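Local coordinates for protein PaaA (Enterobacter agglomerans, PDB 5FF5) that takes part in making the bicyclic core of pantocin A by post-translational modification, probably as a ThiF/E1-like adenylating enzyme, at residues L266-P272 with K355-L361. Sequence-based numbering, arbitrary orientation.
Sequences LEISVGP and KKFILSL
L266 enters the pairing through its carbonyl oxygen, which accepts a nearly straight hydrogen bond from the amide of L361 (N to O 2.7 Å, 174° at the hydrogen) just where strand 355-360 ends. E267 follows in a non-hydrogen-bonded pair with S360, and its extended chain slants across to I358, bringing the carboxylate beside the CG2 methyl; a bound glycerol, probably from the crystallisation liquor, also lies near the carboxylate. I268 and L359 form a hydrogen-bonded pair: I268 N reaches L359 O at 3.0 Å, tilted from the carbonyl plane, whereas L359 N meets I268 O within that plane at 2.9 Å. Their side chains run side by side on the same face, I268 CG1 lying 3.9 Å from L359 CB. With CG1 wedged between the backbone N and carbonyl carbon (chi1 59°), I268 turns CG2 beside its own N, where it packs against CD1 of L361; helix 326-345 packs on I268 and V270. S269 pairs opposite I358, and the extended K356 side chain passes alongside it, while the serine OG is hydrogen-bonded to G262 O on the neighbouring strand. V270 donates to F357 O (N to O 3.1 Å), but the return bond from F357 N to V270 O is weak, and the F357 ring meets F364 of the second subunit. At G271, positive phi (98°) suits a residue without a side chain, and a cis peptide leads to P272. The two strands thus run antiparallel in the mixed sheet, between strands 258-263 and 366-370. Chemically the join rests on main-chain hydrogen bonds, supplemented by aliphatic packing of I268 with L359 and L361; K356 contributes chiefly through its carbon chain, and the E267 carboxylate, set against the I358 methyl, does not pair its charge with K356.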
ATOM      1  N   LEU A 266     -12.252  -0.746 -10.560  1.00 45.46           N
ATOM      2  CA  LEU A 266     -12.208  -1.907 -11.466  1.00 52.30           C
ATOM      3  C   LEU A 266     -10.835  -2.177 -12.129  1.00 57.94           C
ATOM      4  O   LEU A 266     -10.370  -3.317 -12.154  1.00 59.72           O
ATOM      5  CB  LEU A 266     -13.291  -1.754 -12.537  1.00 55.02           C
ATOM      6  CG  LEU A 266     -14.749  -1.876 -12.047  1.00 60.65           C
ATOM      7  CD1 LEU A 266     -15.720  -1.731 -13.199  1.00 66.66           C
ATOM      8  CD2 LEU A 266     -15.013  -3.202 -11.326  1.00 48.49           C
ATOM      9  N   GLU A 267     -10.175  -1.138 -12.635  1.00 61.95           N
ATOM     10  CA  GLU A 267      -8.808  -1.281 -13.154  1.00 62.35           C
ATOM     11  C   GLU A 267      -8.019   0.000 -12.907  1.00 56.44           C
ATOM     12  O   GLU A 267      -8.562   1.097 -12.986  1.00 61.16           O
ATOM     13  CB  GLU A 267      -8.770  -1.567 -14.659  1.00 59.74           C
ATOM     14  CG  GLU A 267      -9.098  -0.331 -15.468  1.00 74.38           C
ATOM     15  CD  GLU A 267      -8.589  -0.390 -16.888  1.00 77.58           C
ATOM     16  OE1 GLU A 267      -8.054  -1.450 -17.279  1.00 75.65           O
ATOM     17  OE2 GLU A 267      -8.690   0.644 -17.595  1.00 79.61           O
ATOM     18  N   ILE A 268      -6.733  -0.143 -12.626  1.00 53.34           N
ATOM     19  CA  ILE A 268      -5.909   0.989 -12.267  1.00 55.41           C
ATOM     20  C   ILE A 268      -4.835   1.134 -13.308  1.00 56.73           C
ATOM     21  O   ILE A 268      -4.429   0.137 -13.913  1.00 57.78           O
ATOM     22  CB  ILE A 268      -5.230   0.793 -10.906  1.00 59.70           C
ATOM     23  CG1 ILE A 268      -4.358  -0.459 -10.966  1.00 53.48           C
ATOM     24  CG2 ILE A 268      -6.243   0.640  -9.790  1.00 49.56           C
ATOM     25  CD1 ILE A 268      -3.512  -0.656  -9.738  1.00 62.54           C
ATOM     26  N   SER A 269      -4.343   2.355 -13.493  1.00 43.49           N
ATOM     27  CA  SER A 269      -3.210   2.564 -14.377  1.00 50.48           C
ATOM     28  C   SER A 269      -2.266   3.534 -13.665  1.00 51.92           C
ATOM     29  O   SER A 269      -2.712   4.376 -12.894  1.00 51.66           O
ATOM     30  CB  SER A 269      -3.654   3.088 -15.746  1.00 53.74           C
ATOM     31  OG  SER A 269      -3.970   4.468 -15.703  1.00 69.75           O
ATOM     32  N   VAL A 270      -0.960   3.357 -13.837  1.00 42.09           N
ATOM     33  CA  VAL A 270      -0.009   4.286 -13.248  1.00 49.34           C
ATOM     34  C   VAL A 270       1.166   4.636 -14.162  1.00 57.50           C
ATOM     35  O   VAL A 270       1.839   3.755 -14.701  1.00 51.22           O
ATOM     36  CB  VAL A 270       0.516   3.782 -11.894  1.00 52.57           C
ATOM     37  CG1 VAL A 270       1.641   4.675 -11.395  1.00 59.66           C
ATOM     38  CG2 VAL A 270      -0.606   3.755 -10.885  1.00 51.81           C
ATOM     39  N   GLY A 271       1.364   5.931 -14.385  1.00 58.29           N
ATOM     40  CA  GLY A 271       2.374   6.386 -15.314  1.00 52.27           C
ATOM     41  C   GLY A 271       1.720   6.702 -16.630  1.00 59.36           C
ATOM     42  O   GLY A 271       0.498   6.577 -16.770  1.00 57.76           O
ATOM     43  N   PRO A 272       2.534   7.069 -17.621  1.00 61.13           N
ATOM     44  CA  PRO A 272       3.999   7.025 -17.585  1.00 56.57           C
ATOM     45  C   PRO A 272       4.655   8.117 -16.757  1.00 53.14           C
ATOM     46  O   PRO A 272       4.010   9.110 -16.434  1.00 54.64           O
ATOM     47  CB  PRO A 272       4.377   7.192 -19.056  1.00 55.49           C
ATOM     48  CG  PRO A 272       3.286   8.019 -19.615  1.00 55.77           C
ATOM     49  CD  PRO A 272       2.033   7.598 -18.902  1.00 60.88           C
ATOM     50  N   LYS A 355       6.238   4.158 -19.812  1.00 53.21           N
ATOM     51  CA  LYS A 355       5.248   3.071 -19.866  1.00 51.59           C
ATOM     52  C   LYS A 355       4.010   3.252 -18.963  1.00 55.54           C
ATOM     53  O   LYS A 355       4.063   3.917 -17.935  1.00 59.39           O
ATOM     54  CB  LYS A 355       5.918   1.744 -19.521  1.00 58.77           C
ATOM     55  CG  LYS A 355       7.069   1.359 -20.417  1.00 59.36           C
ATOM     56  CD  LYS A 355       7.544  -0.054 -20.093  1.00 55.37           C
ATOM     57  CE  LYS A 355       8.793  -0.376 -20.881  1.00 60.97           C
ATOM     58  NZ  LYS A 355       9.938   0.473 -20.451  1.00 56.85           N
ATOM     59  N   LYS A 356       2.893   2.635 -19.335  1.00 52.20           N
ATOM     60  CA  LYS A 356       1.686   2.731 -18.520  1.00 51.15           C
ATOM     61  C   LYS A 356       1.234   1.344 -18.117  1.00 64.00           C
ATOM     62  O   LYS A 356       0.932   0.523 -18.979  1.00 77.13           O
ATOM     63  CB  LYS A 356       0.583   3.452 -19.299  1.00 64.49           C
ATOM     64  CG  LYS A 356      -0.674   3.767 -18.515  1.00 61.68           C
ATOM     65  CD  LYS A 356      -1.683   4.497 -19.381  1.00 69.15           C
ATOM     66  CE  LYS A 356      -3.062   4.567 -18.712  1.00 84.68           C
ATOM     67  NZ  LYS A 356      -4.151   4.974 -19.668  1.00 92.05           N
ATOM     68  N   PHE A 357       1.129   1.094 -16.813  1.00 65.52           N
ATOM     69  CA  PHE A 357       0.829  -0.246 -16.293  1.00 49.97           C
ATOM     70  C   PHE A 357      -0.638  -0.318 -15.905  1.00 51.66           C
ATOM     71  O   PHE A 357      -1.129   0.532 -15.168  1.00 51.72           O
ATOM     72  CB  PHE A 357       1.750  -0.564 -15.111  1.00 42.09           C
ATOM     73  CG  PHE A 357       1.470  -1.873 -14.450  1.00 49.91           C
ATOM     74  CD1 PHE A 357       1.744  -3.074 -15.104  1.00 54.26           C
ATOM     75  CD2 PHE A 357       0.958  -1.918 -13.161  1.00 53.07           C
ATOM     76  CE1 PHE A 357       1.490  -4.306 -14.491  1.00 51.46           C
ATOM     77  CE2 PHE A 357       0.701  -3.144 -12.534  1.00 60.15           C
ATOM     78  CZ  PHE A 357       0.968  -4.342 -13.202  1.00 55.72           C
ATOM     79  N   ILE A 358      -1.347  -1.296 -16.461  1.00 50.57           N
ATOM     80  CA  ILE A 358      -2.789  -1.424 -16.270  1.00 51.41           C
ATOM     81  C   ILE A 358      -3.162  -2.734 -15.619  1.00 54.52           C
ATOM     82  O   ILE A 358      -2.841  -3.797 -16.129  1.00 58.07           O
ATOM     83  CB  ILE A 358      -3.541  -1.311 -17.611  1.00 56.38           C
ATOM     84  CG1 ILE A 358      -3.128  -0.028 -18.340  1.00 50.82           C
ATOM     85  CG2 ILE A 358      -5.037  -1.324 -17.386  1.00 50.24           C
ATOM     86  CD1 ILE A 358      -3.645   0.059 -19.730  1.00 50.03           C
ATOM     87  N   LEU A 359      -3.880  -2.663 -14.508  1.00 55.97           N
ATOM     88  CA  LEU A 359      -4.192  -3.860 -13.754  1.00 49.07           C
ATOM     89  C   LEU A 359      -5.662  -3.923 -13.380  1.00 52.11           C
ATOM     90  O   LEU A 359      -6.159  -3.054 -12.671  1.00 56.80           O
ATOM     91  CB  LEU A 359      -3.324  -3.925 -12.491  1.00 49.56           C
ATOM     92  CG  LEU A 359      -3.784  -4.970 -11.474  1.00 52.90           C
ATOM     93  CD1 LEU A 359      -3.518  -6.366 -12.002  1.00 55.22           C
ATOM     94  CD2 LEU A 359      -3.129  -4.756 -10.112  1.00 47.72           C
ATOM     95  N   SER A 360      -6.345  -4.964 -13.848  1.00 52.05           N
ATOM     96  CA  SER A 360      -7.719  -5.230 -13.447  1.00 53.11           C
ATOM     97  C   SER A 360      -7.719  -5.650 -11.993  1.00 53.64           C
ATOM     98  O   SER A 360      -6.884  -6.443 -11.583  1.00 57.99           O
ATOM     99  CB  SER A 360      -8.350  -6.321 -14.309  1.00 53.41           C
ATOM    100  OG  SER A 360      -9.595  -6.738 -13.771  1.00 54.11           O
ATOM    101  N   LEU A 361      -8.626  -5.103 -11.201  1.00 49.84           N
ATOM    102  CA  LEU A 361      -8.746  -5.538  -9.821  1.00 51.04           C
ATOM    103  C   LEU A 361      -9.799  -6.610  -9.706  1.00 48.72           C
ATOM    104  O   LEU A 361     -10.189  -7.004  -8.611  1.00 50.48           O
ATOM    105  CB  LEU A 361      -9.041  -4.359  -8.903  1.00 52.08           C
ATOM    106  CG  LEU A 361      -7.792  -3.483  -8.956  1.00 54.82           C
ATOM    107  CD1 LEU A 361      -7.846  -2.338  -7.963  1.00 60.81           C
ATOM    108  CD2 LEU A 361      -6.587  -4.374  -8.684  1.00 51.30           C
TER